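Local atomic coordinates of pollen-specific leucine-rich repeat extensin-like protein 1 (Arabidopsis thaliana, PDB entry 6TME), a protein that probably binds peptide signals through its leucine-rich repeats and is thought to help maintain cell-wall integrity during pollen tube growth. Residues A[71-74]-A[75-78]. Sequence-based numbering, arbitrary orientation.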
# COMPACT_ATOMS: atom_id res chain seq x y z
N GLY A 71 -20.54 13.54 28.04
CA GLY A 71 -21.89 13.96 27.75
C GLY A 71 -22.40 13.44 26.42
O GLY A 71 -21.64 12.92 25.59
N PRO A 72 -23.70 13.61 26.17
CA PRO A 72 -24.33 12.97 25.01
C PRO A 72 -24.19 13.73 23.69
O PRO A 72 -24.71 13.25 22.67
CB PRO A 72 -25.80 12.92 25.44
CG PRO A 72 -25.96 14.18 26.25
CD PRO A 72 -24.66 14.35 27.00
N ASP A 73 -23.53 14.88 23.66
CA ASP A 73 -23.23 15.56 22.39
C ASP A 73 -21.99 14.96 21.72
O ASP A 73 -20.91 15.56 21.67
CB ASP A 73 -23.06 17.05 22.64
CG ASP A 73 -22.96 17.83 21.35
OD1 ASP A 73 -23.31 17.26 20.29
OD2 ASP A 73 -22.52 19.01 21.40
N VAL A 74 -22.17 13.76 21.16
CA VAL A 74 -21.03 13.04 20.56
C VAL A 74 -20.39 13.84 19.42
O VAL A 74 -19.17 13.75 19.22
CB VAL A 74 -21.47 11.64 20.08
CG1 VAL A 74 -21.69 10.72 21.25
CG2 VAL A 74 -22.74 11.72 19.23
N CYS A 75 -21.18 14.62 18.69
CA CYS A 75 -20.67 15.36 17.54
C CYS A 75 -19.61 16.38 17.91
O CYS A 75 -18.83 16.79 17.05
CB CYS A 75 -21.84 16.03 16.82
SG CYS A 75 -22.98 14.83 16.09
N SER A 76 -19.57 16.79 19.17
CA SER A 76 -18.55 17.72 19.62
C SER A 76 -17.30 17.03 20.16
O SER A 76 -16.32 17.72 20.47
CB SER A 76 -19.14 18.64 20.69
OG SER A 76 -19.67 17.86 21.75
N TYR A 77 -17.32 15.69 20.29
CA TYR A 77 -16.11 14.95 20.66
C TYR A 77 -14.99 15.17 19.65
O TYR A 77 -15.20 15.15 18.43
CB TYR A 77 -16.39 13.44 20.72
CG TYR A 77 -17.22 12.96 21.87
CD1 TYR A 77 -17.97 13.84 22.65
CD2 TYR A 77 -17.25 11.62 22.18
CE1 TYR A 77 -18.73 13.39 23.71
CE2 TYR A 77 -18.00 11.14 23.23
CZ TYR A 77 -18.74 12.03 24.00
OH TYR A 77 -19.48 11.54 25.06
N LYS A 78 -13.77 15.37 20.15
CA LYS A 78 -12.62 15.55 19.28
C LYS A 78 -12.30 14.26 18.55
O LYS A 78 -12.15 13.20 19.17
CB LYS A 78 -11.40 16.00 20.08
CG LYS A 78 -10.21 16.31 19.17
CD LYS A 78 -9.07 16.98 19.89
CE LYS A 78 -7.95 17.34 18.91
NZ LYS A 78 -6.71 17.84 19.57
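Y77 folds back over V74 to reach G71 within the N-terminal cap of the leucine-rich repeat domain, where a short 3-10 turn, V74 to S76, lies in the loop between helix 43-56 and strand 80-85 and carries C75 of the disulfide C75-C82. From Y77 CB, which sits 3.2 Å from V74 O, the side chain leaves with CG beside its own backbone N (chi1 -72°), a setting that lays the ring across the turn. Y77 CG stays close to V74 O (3.4 Å). V74 CA lies over one ring face, 3.9 Å from the Y77 ring centroid and 15° off the normal, which meets the geometry of a CH-pi contact. Y77 CD1 then passes D73 O at 3.5 Å, CE2 meets V74 CG1, CE1 and CZ close on G71 O, and at the far end Y77 OH donates to G71 O across 2.6 Å, in the carbonyl plane. Q52 also hydrogen-bonds this hydroxyl, and W69 stacks on the ring. A phenylalanine here would probably leave both G71 O and the Q52 amide without their hydroxyl partner. The turn itself is held by Y77 N donating to V74 O (2.9 Å) and by two donors from S76 converging on D73 O: the backbone N approaches from above the carbonyl plane, whereas S76 OG lies in that plane, 2.6 Å from D73 O.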